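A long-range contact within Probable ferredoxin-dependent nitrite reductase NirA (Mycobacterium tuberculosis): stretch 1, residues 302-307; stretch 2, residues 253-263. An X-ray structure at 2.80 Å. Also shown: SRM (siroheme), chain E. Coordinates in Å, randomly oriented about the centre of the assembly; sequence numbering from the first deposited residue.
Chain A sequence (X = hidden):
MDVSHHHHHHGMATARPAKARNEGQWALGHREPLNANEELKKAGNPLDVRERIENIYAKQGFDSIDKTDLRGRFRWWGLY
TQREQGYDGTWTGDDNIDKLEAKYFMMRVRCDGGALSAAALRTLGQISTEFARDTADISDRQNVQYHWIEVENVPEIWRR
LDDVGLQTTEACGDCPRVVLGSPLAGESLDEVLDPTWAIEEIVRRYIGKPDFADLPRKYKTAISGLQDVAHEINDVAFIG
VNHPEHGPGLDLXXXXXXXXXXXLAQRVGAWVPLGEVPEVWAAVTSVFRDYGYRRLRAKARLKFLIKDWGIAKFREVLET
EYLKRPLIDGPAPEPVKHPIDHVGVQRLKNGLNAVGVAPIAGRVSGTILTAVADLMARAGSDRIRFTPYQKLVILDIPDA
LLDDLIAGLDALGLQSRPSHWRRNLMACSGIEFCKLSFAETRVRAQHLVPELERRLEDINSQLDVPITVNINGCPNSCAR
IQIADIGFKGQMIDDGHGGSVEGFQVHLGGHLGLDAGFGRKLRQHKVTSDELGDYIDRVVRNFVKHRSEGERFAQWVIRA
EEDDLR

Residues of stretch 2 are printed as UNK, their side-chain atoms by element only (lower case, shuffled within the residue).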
# COMPACT_ATOMS: atom_id res chain seq x y z
N LEU A 302 -7.63 -0.14 -14.49
CA LEU A 302 -6.81 0.06 -15.66
C LEU A 302 -6.15 -1.22 -16.17
O LEU A 302 -6.02 -1.41 -17.38
CB LEU A 302 -5.75 1.12 -15.38
CG LEU A 302 -4.84 1.50 -16.56
CD1 LEU A 302 -5.69 1.96 -17.73
CD2 LEU A 302 -3.85 2.58 -16.15
N LYS A 303 -5.75 -2.11 -15.26
CA LYS A 303 -5.13 -3.39 -15.66
C LYS A 303 -5.91 -4.14 -16.76
O LYS A 303 -5.31 -4.76 -17.64
CB LYS A 303 -4.90 -4.29 -14.42
CG LYS A 303 -6.15 -4.59 -13.57
CD LYS A 303 -5.83 -5.57 -12.41
CE LYS A 303 -7.09 -6.30 -11.90
NZ LYS A 303 -6.86 -7.16 -10.72
N PHE A 304 -7.23 -4.05 -16.70
CA PHE A 304 -8.12 -4.74 -17.64
C PHE A 304 -8.04 -4.13 -19.07
O PHE A 304 -7.81 -4.86 -20.07
CB PHE A 304 -9.58 -4.71 -17.10
CG PHE A 304 -9.80 -5.54 -15.85
CD1 PHE A 304 -9.74 -6.93 -15.89
CD2 PHE A 304 -10.08 -4.93 -14.62
CE1 PHE A 304 -9.94 -7.70 -14.75
CE2 PHE A 304 -10.29 -5.70 -13.46
CZ PHE A 304 -10.21 -7.08 -13.53
N LEU A 305 -8.23 -2.81 -19.14
CA LEU A 305 -8.07 -2.04 -20.37
C LEU A 305 -6.74 -2.35 -21.05
O LEU A 305 -6.68 -2.51 -22.28
CB LEU A 305 -8.12 -0.54 -20.04
CG LEU A 305 -8.22 0.49 -21.17
CD1 LEU A 305 -9.43 0.22 -22.06
CD2 LEU A 305 -8.28 1.92 -20.61
N ILE A 306 -5.69 -2.45 -20.23
CA ILE A 306 -4.34 -2.76 -20.71
C ILE A 306 -4.25 -4.21 -21.16
O ILE A 306 -3.50 -4.53 -22.08
CB ILE A 306 -3.26 -2.52 -19.64
CG1 ILE A 306 -3.33 -1.08 -19.10
CG2 ILE A 306 -1.88 -2.85 -20.21
CD1 ILE A 306 -3.08 0.01 -20.13
N LYS A 307 -4.99 -5.10 -20.49
CA LYS A 307 -5.05 -6.50 -20.94
C LYS A 307 -5.70 -6.62 -22.33
O LYS A 307 -5.17 -7.31 -23.21
CB LYS A 307 -5.79 -7.39 -19.95
CG LYS A 307 -5.34 -8.85 -20.03
CD LYS A 307 -6.49 -9.80 -19.76
CE LYS A 307 -5.99 -11.21 -19.57
NZ LYS A 307 -7.02 -12.02 -18.87
N UNK A 253 6.04 2.50 -16.68
CA UNK A 253 5.32 1.25 -16.55
C UNK A 253 3.83 1.57 -16.37
O UNK A 253 3.47 2.60 -15.78
c UNK A 253 8.32 0.57 -15.70
c UNK A 253 6.84 -2.66 -15.07
c UNK A 253 5.82 0.48 -15.32
c UNK A 253 7.19 -0.10 -15.45
c UNK A 253 7.56 -1.48 -15.31
c UNK A 253 9.66 -2.76 -15.45
n UNK A 253 9.39 -0.29 -15.75
c UNK A 253 8.95 -3.89 -15.19
c UNK A 253 8.95 -1.56 -15.50
c UNK A 253 7.55 -3.86 -15.00
N UNK A 254 2.98 0.66 -16.86
CA UNK A 254 1.54 0.83 -16.81
C UNK A 254 0.86 -0.54 -16.68
O UNK A 254 1.40 -1.56 -17.15
c UNK A 254 1.07 1.60 -18.08
c UNK A 254 0.99 3.11 -17.79
c UNK A 254 -0.26 1.09 -18.61
N UNK A 255 -0.31 -0.57 -16.03
CA UNK A 255 -1.25 -1.72 -16.09
C UNK A 255 -1.28 -2.72 -14.94
O UNK A 255 -1.64 -3.88 -15.14
N UNK A 256 -0.94 -2.27 -13.72
CA UNK A 256 -0.70 -3.18 -12.59
C UNK A 256 -1.82 -3.24 -11.58
O UNK A 256 -2.65 -2.34 -11.51
N UNK A 257 -1.83 -4.31 -10.78
CA UNK A 257 -2.85 -4.51 -9.75
C UNK A 257 -2.90 -5.96 -9.28
O UNK A 257 -2.54 -6.86 -10.05
N UNK A 258 -3.31 -6.17 -8.03
CA UNK A 258 -3.49 -7.53 -7.50
C UNK A 258 -4.79 -7.61 -6.75
O UNK A 258 -4.85 -7.17 -5.61
c UNK A 258 -2.45 -7.91 -6.44
c UNK A 258 -0.98 -7.56 -6.47
c UNK A 258 -0.54 -7.45 -5.03
c UNK A 258 -0.18 -8.63 -7.19
N UNK A 259 -5.82 -8.21 -7.29
CA UNK A 259 -6.93 -8.47 -6.40
C UNK A 259 -7.25 -9.92 -6.57
O UNK A 259 -6.37 -10.79 -6.50
o UNK A 259 -9.16 -7.71 -5.74
c UNK A 259 -8.11 -7.52 -6.69
N UNK A 260 -8.56 -10.18 -6.86
CA UNK A 260 -8.96 -11.49 -7.27
C UNK A 260 -8.26 -11.84 -8.57
O UNK A 260 -8.04 -13.00 -8.82
o UNK A 260 -10.78 -10.77 -8.65
c UNK A 260 -11.27 -11.08 -6.28
c UNK A 260 -10.46 -11.57 -7.51
N UNK A 261 -7.93 -10.84 -9.39
CA UNK A 261 -7.33 -11.10 -10.71
C UNK A 261 -6.00 -10.37 -10.93
O UNK A 261 -5.98 -9.29 -11.52
n UNK A 261 -9.32 -12.26 -13.45
c UNK A 261 -8.20 -11.70 -13.00
c UNK A 261 -8.33 -10.78 -11.81
o UNK A 261 -7.09 -11.92 -13.50
N UNK A 262 -4.87 -10.96 -10.49
CA UNK A 262 -3.59 -10.25 -10.47
C UNK A 262 -2.96 -10.10 -11.84
O UNK A 262 -3.11 -10.98 -12.67
c UNK A 262 -2.71 -11.17 -9.61
c UNK A 262 -3.23 -12.53 -9.87
c UNK A 262 -4.73 -12.35 -10.03
N UNK A 263 -2.24 -9.00 -12.04
CA UNK A 263 -1.57 -8.72 -13.32
C UNK A 263 -0.38 -7.77 -13.12
O UNK A 263 -0.51 -6.70 -12.51
c UNK A 263 -3.69 -8.91 -14.79
c UNK A 263 -3.47 -7.52 -17.21
c UNK A 263 -2.54 -8.06 -14.30
s UNK A 263 -4.74 -8.03 -15.99
FE SRM E . -6.70 -1.54 0.17
CHA SRM E . -10.11 -1.78 0.20
CHB SRM E . -6.68 -1.59 3.51
CHC SRM E . -3.46 -1.26 0.12
CHD SRM E . -6.59 -3.57 -2.62
NA SRM E . -8.12 -1.46 1.57
C1A SRM E . -9.46 -1.44 1.41
C2A SRM E . -10.22 -1.02 2.64
CMA SRM E . -10.55 0.44 2.55
CDA SRM E . -11.40 -1.91 2.92
CEA SRM E . -12.78 -1.42 2.61
O3A SRM E . -13.07 -1.18 1.44
O4A SRM E . -13.62 -1.27 3.51
C3A SRM E . -9.18 -1.27 3.68
CAA SRM E . -9.15 -0.26 4.78
CBA SRM E . -10.09 -0.83 5.80
CCA SRM E . -9.67 -0.45 7.18
O1A SRM E . -8.45 -0.47 7.47
O2A SRM E . -10.55 -0.10 8.01
C4A SRM E . -7.93 -1.43 2.90
NB SRM E . -5.36 -1.30 1.58
C1B SRM E . -5.46 -1.29 2.91
C2B SRM E . -4.21 -0.92 3.65
CMB SRM E . -4.43 -0.05 4.85
CDB SRM E . -3.58 -2.19 4.10
CEB SRM E . -2.31 -2.11 4.88
O3B SRM E . -2.24 -2.42 6.09
O4B SRM E . -1.32 -1.69 4.28
C3B SRM E . -3.43 -0.30 2.51
CAB SRM E . -3.75 1.17 2.38
CBB SRM E . -2.64 1.93 1.72
CCB SRM E . -3.08 3.33 1.40
O1B SRM E . -2.73 4.28 2.10
O2B SRM E . -3.78 3.56 0.42
C4B SRM E . -4.09 -0.96 1.33
NC SRM E . -5.33 -2.35 -0.92
C1C SRM E . -4.03 -1.98 -0.92
C2C SRM E . -3.25 -2.69 -1.82
CDC SRM E . -1.76 -2.76 -1.94
CEC SRM E . -1.00 -1.78 -2.73
O3C SRM E . -1.57 -0.75 -3.17
O4C SRM E . 0.19 -2.05 -2.93
C3C SRM E . -4.17 -3.38 -2.55
CAC SRM E . -3.70 -4.26 -3.66
CBC SRM E . -3.13 -3.66 -4.92
CCC SRM E . -4.27 -3.20 -5.81
O1C SRM E . -4.97 -2.20 -5.49
O2C SRM E . -4.50 -3.88 -6.84
C4C SRM E . -5.42 -3.11 -2.04
ND SRM E . -8.08 -2.19 -1.16
C1D SRM E . -7.81 -3.14 -2.08
C2D SRM E . -9.02 -3.74 -2.48
CAD SRM E . -9.21 -4.35 -3.86
CBD SRM E . -9.76 -3.49 -4.96
CCD SRM E . -9.87 -3.94 -6.38
O1D SRM E . -9.16 -3.34 -7.22
O2D SRM E . -10.63 -4.88 -6.71
C3D SRM E . -10.03 -3.11 -1.77
CDD SRM E . -11.48 -3.09 -2.17
CED SRM E . -12.02 -2.20 -3.27
O3D SRM E . -11.34 -1.28 -3.74
O4D SRM E . -13.15 -2.37 -3.73
C4D SRM E . -9.43 -2.16 -0.96

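Position 253 carries one carbon followed by fused five- and six-membered rings holding eight carbons and one nitrogen. Its side chain is out of reach of stretch 1; the indole identifies Trp253. Position 254 has three side-chain carbons, forked at the first, and one branch packs against Ile306. The fork at CB without oxygen gives Val254, whose CG1 lies 3.4 Å from Ile306 CD1, an apolar contact.

Position 255 has no side-chain atoms. Its phi/psi of 100/28 would jam a CB against the preceding carbonyl, and an ideal CB would sit 3.0 Å from Ile306 CG2, so both the backbone and the neighbour fit Gly255. Its CA approaches Ile306 CG1 at 3.7 Å, and its O lies 3.4 Å from Lys303 CB. Position 256 is also bare, although an ideal CB would point away from the helix and meet nothing of it; the absence of atoms alone names Gly256. At position 257, again bare, phi/psi is 162/152 and an ideal CB would come within 3.1 Å of Lys303 CD. This is Gly257, whose CA passes 4.1 Å from that same CD.

Position 258 has four carbons forked at the second; its CA-to-CB bond points away from stretch 1, and the side chain makes no contact with it: Leu258. Its backbone N donates to siroheme O2C at 2.8 Å. Position 259 has one carbon and then one oxygen, with CB 4.2 Å from Lys303 NZ; this is Ser259, whose OG makes a weak 3.3 Å hydrogen bond to siroheme O2D. Position 260 has a carbon bearing one oxygen and one carbon, without contact to the helix: Thr260.

Position 261 has two carbons, the second bearing oxygen and nitrogen. Its CB lies 4.5 Å from Phe304 CZ and 4.1 Å from Lys303 NZ; the terminal amide gives Asn261. Position 262 has three carbons closing a ring onto its own N: Pro262, whose CA-to-CB bond points away from the helix. Position 263 is an unbranched chain of two carbons, sulfur and carbon, reaching Lys303 and Lys307. The thioether is Met263, with CE 3.3 Å from Lys303 O and 3.6 Å from Lys307 CB.

Lys303 is central to the contact: stretch 2 covers 135 Å² of it, the largest such area of any residue in the two stretches. Its chain extends beyond CB with chi2 to chi4 all t, past Gly257, so that NZ donates a very short hydrogen bond (2.4 Å) to Asn261 O. Paired backbone bonds, Gly257 N to Met263 O (3.2 Å) and Met263 N to Gly257 O (2.9 Å), tie together the loop ends that bracket this acceptor.

Stretch 2, residues 253-263: WVGGGLSTNPM
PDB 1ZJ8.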